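Local coordinates for Mll5499 protein (Mesorhizobium loti, PDB 3BDE), which is of unknown function, but belongs to the stress-responsive alpha/beta barrel (Dabb) family and forms a homodimer of ferredoxin-like subunits, at residues Met20-Val25 with Gly73-Phe78; Leu29-His34 with Val102-Lys107; Thr24-Leu29 with Lys107-Asp112. All blocks are in the same frame, centred on the assembly; numbering follows the deposited sequence.

Interaction 1. Residues Met20-Val25 with Gly73-Phe78. With EDO (1,2-ethanediol), chain J; EDO (1,2-ethanediol), chain D.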
loop_
_atom_site.group_PDB
_atom_site.type_symbol
_atom_site.label_atom_id
_atom_site.label_comp_id
_atom_site.label_asym_id
_atom_site.label_seq_id
_atom_site.Cartn_x
_atom_site.Cartn_y
_atom_site.Cartn_z
HETATM N N MSE A 20 6.516 9.143 -11.197
HETATM C CA MSE A 20 5.553 8.043 -10.991
HETATM C C MSE A 20 4.759 8.129 -9.695
HETATM O O MSE A 20 5.323 8.455 -8.657
HETATM C CB MSE A 20 6.301 6.689 -11.054
HETATM C CG MSE A 20 5.459 5.417 -10.912
HETATM SE SE MSE A 20 5.092 4.873 -9.065
HETATM C CE MSE A 20 6.239 3.397 -8.596
ATOM N N ILE A 21 3.461 7.830 -9.775
ATOM C CA ILE A 21 2.578 7.811 -8.620
ATOM C C ILE A 21 1.946 6.422 -8.525
ATOM O O ILE A 21 1.358 5.941 -9.496
ATOM C CB ILE A 21 1.459 8.887 -8.666
ATOM C CG1 ILE A 21 2.068 10.290 -8.845
ATOM C CG2 ILE A 21 0.525 8.792 -7.387
ATOM C CD1 ILE A 21 1.053 11.405 -8.958
ATOM N N ARG A 22 2.074 5.799 -7.356
ATOM C CA ARG A 22 1.427 4.524 -7.085
ATOM C C ARG A 22 0.176 4.850 -6.275
ATOM O O ARG A 22 0.273 5.267 -5.130
ATOM C CB ARG A 22 2.340 3.589 -6.335
ATOM C CG ARG A 22 1.755 2.226 -6.109
ATOM C CD ARG A 22 2.742 1.365 -5.395
ATOM N NE ARG A 22 3.902 1.139 -6.240
ATOM C CZ ARG A 22 5.152 0.918 -5.841
ATOM N NH1 ARG A 22 5.486 0.898 -4.546
ATOM N NH2 ARG A 22 6.080 0.723 -6.774
ATOM N N HIS A 23 -0.979 4.675 -6.900
ATOM C CA HIS A 23 -2.277 4.938 -6.290
ATOM C C HIS A 23 -2.819 3.643 -5.735
ATOM O O HIS A 23 -2.911 2.622 -6.474
ATOM C CB HIS A 23 -3.245 5.520 -7.321
ATOM C CG HIS A 23 -4.668 5.594 -6.859
ATOM N ND1 HIS A 23 -5.047 6.198 -5.685
ATOM C CD2 HIS A 23 -5.806 5.165 -7.442
ATOM C CE1 HIS A 23 -6.357 6.118 -5.556
ATOM N NE2 HIS A 23 -6.840 5.480 -6.603
ATOM N N THR A 24 -3.124 3.646 -4.443
ATOM C CA THR A 24 -3.727 2.464 -3.830
ATOM C C THR A 24 -4.924 2.799 -2.988
ATOM O O THR A 24 -5.021 3.909 -2.426
ATOM C CB THR A 24 -2.736 1.657 -2.945
ATOM O OG1 THR A 24 -2.619 2.255 -1.644
ATOM C CG2 THR A 24 -1.344 1.526 -3.600
ATOM N N VAL A 25 -5.840 1.832 -2.894
ATOM C CA VAL A 25 -7.006 1.954 -2.012
ATOM C C VAL A 25 -7.207 0.609 -1.314
ATOM O O VAL A 25 -7.187 -0.411 -1.983
ATOM C CB VAL A 25 -8.276 2.435 -2.792
ATOM C CG1 VAL A 25 -8.670 1.453 -3.938
ATOM C CG2 VAL A 25 -9.436 2.668 -1.842
ATOM N N GLY A 73 -7.550 -4.696 -1.590
ATOM C CA GLY A 73 -6.901 -3.509 -2.089
ATOM C C GLY A 73 -6.857 -3.454 -3.606
ATOM O O GLY A 73 -6.904 -4.498 -4.280
ATOM N N PHE A 74 -6.816 -2.233 -4.147
ATOM C CA PHE A 74 -6.494 -2.039 -5.563
ATOM C C PHE A 74 -5.234 -1.183 -5.569
ATOM O O PHE A 74 -5.098 -0.279 -4.735
ATOM C CB PHE A 74 -7.565 -1.290 -6.382
ATOM C CG PHE A 74 -8.897 -1.961 -6.484
ATOM C CD1 PHE A 74 -9.071 -3.352 -6.419
ATOM C CD2 PHE A 74 -9.996 -1.176 -6.822
ATOM C CE1 PHE A 74 -10.349 -3.923 -6.602
ATOM C CE2 PHE A 74 -11.258 -1.721 -7.022
ATOM C CZ PHE A 74 -11.441 -3.092 -6.915
ATOM N N SER A 75 -4.305 -1.524 -6.453
ATOM C CA SER A 75 -3.059 -0.812 -6.661
ATOM C C SER A 75 -2.884 -0.576 -8.146
ATOM O O SER A 75 -3.237 -1.425 -8.951
ATOM C CB SER A 75 -1.891 -1.627 -6.131
ATOM O OG SER A 75 -0.687 -0.950 -6.321
HETATM N N MSE A 76 -2.373 0.593 -8.502
HETATM C CA MSE A 76 -2.053 0.915 -9.910
HETATM C C MSE A 76 -1.014 2.030 -9.909
HETATM O O MSE A 76 -0.864 2.761 -8.925
HETATM C CB MSE A 76 -3.324 1.326 -10.675
HETATM C CG MSE A 76 -3.908 2.667 -10.246
HETATM SE SE MSE A 76 -5.799 2.806 -10.579
HETATM C CE MSE A 76 -6.498 1.726 -9.098
ATOM N N GLU A 77 -0.405 2.246 -11.066
ATOM C CA GLU A 77 0.622 3.274 -11.229
ATOM C C GLU A 77 0.307 4.185 -12.411
ATOM O O GLU A 77 -0.237 3.734 -13.432
ATOM C CB GLU A 77 1.975 2.624 -11.415
ATOM C CG GLU A 77 2.406 1.864 -10.130
ATOM C CD GLU A 77 3.765 1.216 -10.231
ATOM O OE1 GLU A 77 4.484 1.392 -11.227
ATOM O OE2 GLU A 77 4.121 0.506 -9.289
ATOM N N PHE A 78 0.646 5.452 -12.223
ATOM C CA PHE A 78 0.480 6.513 -13.228
ATOM C C PHE A 78 1.855 7.116 -13.478
ATOM O O PHE A 78 2.690 7.200 -12.562
ATOM C CB PHE A 78 -0.504 7.596 -12.743
ATOM C CG PHE A 78 -1.874 7.074 -12.512
ATOM C CD1 PHE A 78 -2.713 6.823 -13.590
ATOM C CD2 PHE A 78 -2.323 6.789 -11.218
ATOM C CE1 PHE A 78 -3.960 6.335 -13.417
ATOM C CE2 PHE A 78 -3.577 6.264 -11.034
ATOM C CZ PHE A 78 -4.400 6.040 -12.135
HETATM C C1 EDO J . -0.843 0.268 -0.214
HETATM O O1 EDO J . -2.176 0.380 0.294
HETATM C C2 EDO J . 0.094 -0.299 0.832
HETATM O O2 EDO J . 0.561 0.704 1.732
HETATM C C1 EDO D . -11.325 3.388 -7.594
HETATM O O1 EDO D . -11.957 4.663 -7.453
HETATM C C2 EDO D . -9.859 3.487 -7.223
HETATM O O2 EDO D . -9.264 4.448 -8.096
#
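The imidazole of His23 meets Met76, a selenomethionine, and a bound ethanediol at its edge: the selenium of Met76 sits 5.1 Å from the ring centroid of His23, almost in the ring plane, while His23 NE2 shares a hydrogen bond of 3.0 Å with O2 of the diol, which Tyr87 and His93 also hold. The other ring nitrogen, ND1, is hydrogen-bonded to OD1 of Asp112 on strand 105-115. With CG anti to the backbone N (chi1 170°), His23 lies alongside Met76, both side chains running the same way. The Phe78 ring takes His23 at its edge, CE2 lying 3.8 Å from His23 CB, and the rings of Tyr84 and Tyr87 from helix 81-88 meet it as well. The guanidinium of Arg22 is also approached at its edge. NE and NH2 both grip one oxygen, Glu77 OE2, the NE bond being 3.1 Å long and within 9° of the guanidinium plane; seen from the carboxylate, both nitrogens come from the same side, well out of its plane. The methyl of Met20, also a selenomethionine, packs on this carboxylate, CE 3.7 Å from Glu77 OE2.

Between these two sets of side chains, strands 21-25 and 73-78 run antiparallel at 161°, neighbours in the middle of the ferredoxin-like sheet. Paired backbone bonds at Ile21-Phe78, His23-Met76 and Val25-Phe74 tie them. One face, mostly apolar, carries Ile21, His23, Val25, Phe74, Met76 and Phe78 toward the helices; Arg22, Thr24, Ser75 and Glu77 share the opposite, more polar one, from which Arg22 reaches the second subunit. There NH2 bridges to Glu59, so Arg22 is shared between two carboxylates, one in each subunit, which probably steadies its guanidinium and couples strand pairing to dimer assembly.

Interaction 2. Residues Leu29-His34 with Val102-Lys107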
loop_
_atom_site.group_PDB
_atom_site.type_symbol
_atom_site.label_atom_id
_atom_site.label_comp_id
_atom_site.label_asym_id
_atom_site.label_seq_id
_atom_site.Cartn_x
_atom_site.Cartn_y
_atom_site.Cartn_z
ATOM N N LEU A 29 -16.086 -4.230 1.541
ATOM C CA LEU A 29 -17.383 -4.063 0.879
ATOM C C LEU A 29 -18.495 -4.368 1.887
ATOM O O LEU A 29 -18.258 -5.017 2.887
ATOM C CB LEU A 29 -17.475 -5.012 -0.308
ATOM C CG LEU A 29 -16.419 -4.851 -1.398
ATOM C CD1 LEU A 29 -16.517 -6.055 -2.385
ATOM C CD2 LEU A 29 -16.646 -3.529 -2.072
ATOM N N LYS A 30 -19.704 -3.905 1.592
ATOM C CA LYS A 30 -20.911 -4.201 2.405
ATOM C C LYS A 30 -21.377 -5.650 2.207
ATOM O O LYS A 30 -22.110 -6.192 3.052
ATOM C CB LYS A 30 -22.061 -3.254 2.028
ATOM C CG LYS A 30 -21.746 -1.811 2.327
ATOM C CD LYS A 30 -22.814 -0.886 1.882
ATOM C CE LYS A 30 -22.448 0.542 2.218
ATOM N NZ LYS A 30 -23.463 1.451 1.620
ATOM N N HIS A 31 -20.927 -6.267 1.117
ATOM C CA HIS A 31 -21.322 -7.622 0.732
ATOM C C HIS A 31 -20.679 -8.664 1.611
ATOM O O HIS A 31 -19.583 -8.457 2.133
ATOM C CB HIS A 31 -20.918 -7.937 -0.713
ATOM C CG HIS A 31 -21.347 -6.904 -1.706
ATOM N ND1 HIS A 31 -22.641 -6.445 -1.787
ATOM C CD2 HIS A 31 -20.658 -6.263 -2.679
ATOM C CE1 HIS A 31 -22.728 -5.552 -2.754
ATOM N NE2 HIS A 31 -21.539 -5.424 -3.309
ATOM N N ALA A 32 -21.356 -9.807 1.710
ATOM C CA ALA A 32 -20.883 -10.939 2.478
ATOM C C ALA A 32 -19.622 -11.500 1.852
ATOM O O ALA A 32 -19.481 -11.500 0.629
ATOM C CB ALA A 32 -21.972 -12.052 2.544
ATOM N N SER A 33 -18.704 -11.973 2.696
ATOM C CA SER A 33 -17.468 -12.597 2.227
ATOM C C SER A 33 -17.774 -13.792 1.330
ATOM O O SER A 33 -18.721 -14.540 1.582
ATOM C CB SER A 33 -16.598 -13.058 3.401
ATOM O OG SER A 33 -16.240 -11.958 4.215
ATOM N N HIS A 34 -16.999 -13.918 0.253
ATOM C CA HIS A 34 -17.100 -15.011 -0.731
ATOM C C HIS A 34 -18.399 -15.065 -1.548
ATOM O O HIS A 34 -18.639 -16.056 -2.237
ATOM C CB HIS A 34 -16.834 -16.377 -0.051
ATOM C CG HIS A 34 -15.733 -16.334 0.964
ATOM N ND1 HIS A 34 -14.423 -16.066 0.632
ATOM C CD2 HIS A 34 -15.759 -16.480 2.309
ATOM C CE1 HIS A 34 -13.687 -16.059 1.728
ATOM N NE2 HIS A 34 -14.472 -16.318 2.760
ATOM N N VAL A 102 -19.455 4.030 -4.255
ATOM C CA VAL A 102 -20.252 4.675 -3.200
ATOM C C VAL A 102 -21.349 3.755 -2.616
ATOM O O VAL A 102 -21.438 3.670 -1.423
ATOM C CB VAL A 102 -20.802 6.056 -3.636
ATOM C CG1 VAL A 102 -21.790 6.603 -2.594
ATOM C CG2 VAL A 102 -19.671 7.029 -3.846
ATOM N N PRO A 103 -22.167 3.091 -3.460
ATOM C CA PRO A 103 -23.180 2.161 -2.922
ATOM C C PRO A 103 -22.692 0.851 -2.287
ATOM O O PRO A 103 -23.363 0.354 -1.391
ATOM C CB PRO A 103 -24.054 1.829 -4.147
ATOM C CG PRO A 103 -23.709 2.850 -5.166
ATOM C CD PRO A 103 -22.309 3.239 -4.917
ATOM N N GLU A 104 -21.553 0.316 -2.720
ATOM C CA GLU A 104 -21.122 -1.033 -2.297
ATOM C C GLU A 104 -19.961 -1.096 -1.324
ATOM O O GLU A 104 -19.771 -2.130 -0.691
ATOM C CB GLU A 104 -20.804 -1.875 -3.524
ATOM C CG GLU A 104 -21.947 -1.993 -4.535
ATOM C CD GLU A 104 -21.594 -2.865 -5.721
ATOM O OE1 GLU A 104 -21.083 -3.983 -5.506
ATOM O OE2 GLU A 104 -21.870 -2.452 -6.872
ATOM N N VAL A 105 -19.183 -0.023 -1.210
ATOM C CA VAL A 105 -18.035 -0.004 -0.303
ATOM C C VAL A 105 -18.450 0.455 1.113
ATOM O O VAL A 105 -19.067 1.511 1.293
ATOM C CB VAL A 105 -16.863 0.843 -0.868
ATOM C CG1 VAL A 105 -15.739 1.007 0.198
ATOM C CG2 VAL A 105 -16.330 0.191 -2.124
ATOM N N GLU A 106 -18.108 -0.359 2.111
ATOM C CA GLU A 106 -18.400 -0.066 3.519
ATOM C C GLU A 106 -17.455 1.001 4.051
ATOM O O GLU A 106 -17.885 1.959 4.700
ATOM C CB GLU A 106 -18.287 -1.349 4.370
ATOM C CG GLU A 106 -18.494 -1.188 5.902
ATOM C CD GLU A 106 -19.838 -0.581 6.273
ATOM O OE1 GLU A 106 -20.832 -0.842 5.561
ATOM O OE2 GLU A 106 -19.904 0.134 7.292
ATOM N N LYS A 107 -16.162 0.786 3.824
ATOM C CA LYS A 107 -15.111 1.692 4.289
ATOM C C LYS A 107 -13.835 1.521 3.486
ATOM O O LYS A 107 -13.588 0.449 2.899
ATOM C CB LYS A 107 -14.803 1.426 5.766
ATOM C CG LYS A 107 -14.553 -0.050 6.076
ATOM C CD LYS A 107 -14.056 -0.255 7.475
ATOM C CE LYS A 107 -14.209 -1.703 7.859
ATOM N NZ LYS A 107 -13.462 -1.963 9.103
#
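Lys30 reaches along the end of helix 91-104, and its side chain can be followed atom by atom. CB lies 3.7 Å from Glu104 O, the same oxygen that accepts the Lys30 backbone N in a nearly straight bond. CG passes between two oxygens, 3.5 Å from Glu106 OE1 and only slightly farther from Glu104 O. CD then comes over Pro103 O, and CE lies near both that oxygen and Val105 O. From CB outward the chain is fully extended, which carries Lys30 NZ to a hydrogen bond of 3.2 Å with Pro103 O, met from above the carbonyl plane. Lys30 NZ and Glu106 OE1 stay 5.3 Å apart, so any attraction between them is long-range; the two side chains cross at about a right angle.

His31 makes the second polar link. Its NE2 gives a nearly straight bond of 2.7 Å to Glu104 OE1, in the imidazole plane and on the anti side of the carboxylate, somewhat out of the carboxylate's own plane, which is turned 62° from the ring. The other oxygen, OE2, is paired with Arg100 one helical turn back, an arrangement that would favour a charged carboxylate. A leucine in place of Glu104 would probably leave both His31 NE2 and Arg100 without the carboxylate they share and set the imidazole free to turn. On the inner side, Leu29 CD2 packs 3.7 Å from Val105 CG2, with Phe41 of helix 36-50 beside Leu29.

Together these contacts pin the loop leaving strand 21-29 to the place where helix 91-104 gives way to strand 105-115, with Val105 the first residue to leave helical geometry. There Glu106 and Lys107 both face Thr28, the pattern of a classic beta bulge at the start of strand 105-115, outermost in the chain's own sheet.

Interaction 3. Residues Thr24-Leu29 with Lys107-Asp112. With EDO (1,2-ethanediol), chain J.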
loop_
_atom_site.group_PDB
_atom_site.type_symbol
_atom_site.label_atom_id
_atom_site.label_comp_id
_atom_site.label_asym_id
_atom_site.label_seq_id
_atom_site.Cartn_x
_atom_site.Cartn_y
_atom_site.Cartn_z
ATOM N N THR A 24 -3.124 3.646 -4.443
ATOM C CA THR A 24 -3.727 2.464 -3.830
ATOM C C THR A 24 -4.924 2.799 -2.988
ATOM O O THR A 24 -5.021 3.909 -2.426
ATOM C CB THR A 24 -2.736 1.657 -2.945
ATOM O OG1 THR A 24 -2.619 2.255 -1.644
ATOM C CG2 THR A 24 -1.344 1.526 -3.600
ATOM N N VAL A 25 -5.840 1.832 -2.894
ATOM C CA VAL A 25 -7.006 1.954 -2.012
ATOM C C VAL A 25 -7.207 0.609 -1.314
ATOM O O VAL A 25 -7.187 -0.411 -1.983
ATOM C CB VAL A 25 -8.276 2.435 -2.792
ATOM C CG1 VAL A 25 -8.670 1.453 -3.938
ATOM C CG2 VAL A 25 -9.436 2.668 -1.842
ATOM N N VAL A 26 -7.352 0.624 0.013
ATOM C CA VAL A 26 -7.615 -0.577 0.814
ATOM C C VAL A 26 -9.083 -0.440 1.232
ATOM O O VAL A 26 -9.506 0.651 1.618
ATOM C CB VAL A 26 -6.608 -0.721 2.017
ATOM C CG1 VAL A 26 -6.882 0.276 3.126
ATOM C CG2 VAL A 26 -6.622 -2.130 2.588
ATOM N N PHE A 27 -9.852 -1.527 1.152
ATOM C CA PHE A 27 -11.288 -1.421 1.422
ATOM C C PHE A 27 -11.986 -2.693 1.842
ATOM O O PHE A 27 -11.444 -3.798 1.715
ATOM C CB PHE A 27 -12.001 -0.870 0.161
ATOM C CG PHE A 27 -11.917 -1.780 -1.051
ATOM C CD1 PHE A 27 -10.843 -1.690 -1.943
ATOM C CD2 PHE A 27 -12.936 -2.703 -1.332
ATOM C CE1 PHE A 27 -10.785 -2.548 -3.070
ATOM C CE2 PHE A 27 -12.879 -3.544 -2.446
ATOM C CZ PHE A 27 -11.806 -3.468 -3.308
ATOM N N THR A 28 -13.201 -2.488 2.335
ATOM C CA THR A 28 -14.117 -3.541 2.743
ATOM C C THR A 28 -15.446 -3.208 2.076
ATOM O O THR A 28 -15.857 -2.033 2.024
ATOM C CB THR A 28 -14.272 -3.599 4.265
ATOM O OG1 THR A 28 -13.037 -4.051 4.818
ATOM C CG2 THR A 28 -15.363 -4.578 4.666
ATOM N N LEU A 29 -16.086 -4.230 1.541
ATOM C CA LEU A 29 -17.383 -4.063 0.879
ATOM C C LEU A 29 -18.495 -4.368 1.887
ATOM O O LEU A 29 -18.258 -5.017 2.887
ATOM C CB LEU A 29 -17.475 -5.012 -0.308
ATOM C CG LEU A 29 -16.419 -4.851 -1.398
ATOM C CD1 LEU A 29 -16.517 -6.055 -2.385
ATOM C CD2 LEU A 29 -16.646 -3.529 -2.072
ATOM N N LYS A 107 -16.162 0.786 3.824
ATOM C CA LYS A 107 -15.111 1.692 4.289
ATOM C C LYS A 107 -13.835 1.521 3.486
ATOM O O LYS A 107 -13.588 0.449 2.899
ATOM C CB LYS A 107 -14.803 1.426 5.766
ATOM C CG LYS A 107 -14.553 -0.050 6.076
ATOM C CD LYS A 107 -14.056 -0.255 7.475
ATOM C CE LYS A 107 -14.209 -1.703 7.859
ATOM N NZ LYS A 107 -13.462 -1.963 9.103
ATOM N N PHE A 108 -13.007 2.565 3.489
ATOM C CA PHE A 108 -11.757 2.522 2.740
ATOM C C PHE A 108 -10.740 3.562 3.197
ATOM O O PHE A 108 -11.063 4.494 3.939
ATOM C CB PHE A 108 -12.036 2.680 1.219
ATOM C CG PHE A 108 -12.433 4.076 0.799
ATOM C CD1 PHE A 108 -13.770 4.492 0.871
ATOM C CD2 PHE A 108 -11.494 4.968 0.284
ATOM C CE1 PHE A 108 -14.148 5.808 0.480
ATOM C CE2 PHE A 108 -11.884 6.290 -0.118
ATOM C CZ PHE A 108 -13.187 6.693 -0.012
ATOM N N LEU A 109 -9.504 3.367 2.750
ATOM C CA LEU A 109 -8.407 4.316 2.950
ATOM C C LEU A 109 -7.708 4.417 1.602
ATOM O O LEU A 109 -7.489 3.391 0.961
ATOM C CB LEU A 109 -7.377 3.797 3.947
ATOM C CG LEU A 109 -7.726 3.697 5.422
ATOM C CD1 LEU A 109 -6.674 2.862 6.166
ATOM C CD2 LEU A 109 -7.856 5.104 6.021
ATOM N N GLU A 110 -7.379 5.629 1.188
ATOM C CA GLU A 110 -6.591 5.861 -0.009
ATOM C C GLU A 110 -5.179 6.128 0.480
ATOM O O GLU A 110 -4.997 6.942 1.372
ATOM C CB GLU A 110 -7.074 7.071 -0.803
ATOM C CG GLU A 110 -8.316 6.852 -1.617
ATOM C CD GLU A 110 -8.616 8.032 -2.544
ATOM O OE1 GLU A 110 -7.711 8.443 -3.308
ATOM O OE2 GLU A 110 -9.768 8.535 -2.519
ATOM N N ILE A 111 -4.193 5.418 -0.076
ATOM C CA ILE A 111 -2.774 5.615 0.240
ATOM C C ILE A 111 -2.030 5.692 -1.105
ATOM O O ILE A 111 -2.011 4.716 -1.859
ATOM C CB ILE A 111 -2.215 4.452 1.104
ATOM C CG1 ILE A 111 -3.004 4.312 2.429
ATOM C CG2 ILE A 111 -0.793 4.709 1.448
ATOM C CD1 ILE A 111 -2.948 2.897 3.024
ATOM N N ASP A 112 -1.507 6.874 -1.417
ATOM C CA ASP A 112 -0.810 7.163 -2.668
ATOM C C ASP A 112 0.641 7.403 -2.356
ATOM O O ASP A 112 0.956 8.087 -1.365
ATOM C CB ASP A 112 -1.396 8.404 -3.347
ATOM C CG ASP A 112 -2.838 8.229 -3.802
ATOM O OD1 ASP A 112 -3.328 7.094 -3.942
ATOM O OD2 ASP A 112 -3.503 9.273 -4.031
HETATM C C1 EDO J . -0.843 0.268 -0.214
HETATM O O1 EDO J . -2.176 0.380 0.294
HETATM C C2 EDO J . 0.094 -0.299 0.832
HETATM O O2 EDO J . 0.561 0.704 1.732
#
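Val26 and Leu109 lie side by side with CG1 of Val26 3.6 Å from CB of Leu109, while on the other side of the sheet Val25 CG2 reaches Phe108 CD2 at 3.7 Å, each valine in one of two modelled conformers. The CB atoms of Phe27 and Phe108 touch at 3.7 Å, across a non-hydrogen-bonded pair. Each ring is set between backbone N and carbonyl carbon (chi1 64° and 73°), turning both away from the facing strand; Trp101 of helix 91-104 meets both rings edge-to-face.

Strands 24-29 and 107-112 are antiparallel at 172° and join the first and last strands of the ferredoxin-like fold, with 105-115 at one border of the chain's own sheet. Val26, Leu109 and Ile111 look toward the second subunit, where Ile111 packs on its own counterpart.

At one end, Lys107 runs beside Thr28, CG 4.0 Å from Thr28 CB, and Lys107 NZ forms a salt bridge with Asp69 and a cation-pi contact with Tyr70. At the other, Ile111 O takes a 2.5 Å hydrogen bond from Thr24 OG1, in the carbonyl plane on a lone pair; OG1 also accepts from ethanediol O1. Asp112 OD1, held more firmly by His23, takes a weak hydrogen bond from Thr24 N.

All three contacts involve strand 21-29 or the loop that follows it. Interactions 1 and 3 both begin on strand 21-29, sharing Thr24 and Val25, and pair its opposite edges with 72-78 and 105-115; their centres are about 11 Å apart, and His23 joins them through Asp112. Interaction 2 lies about 12 Å from interaction 3, shares Leu29 and Lys107 with it and is nested inside its chain loop; its centre is about 20 Å from that of interaction 1, and the segments of those two alternate along the chain. The first strand is thus fastened to two neighbours that come much later in the sequence. Interactions 1 and 3 also reach the second subunit, so the same sheet organises both fold and dimer.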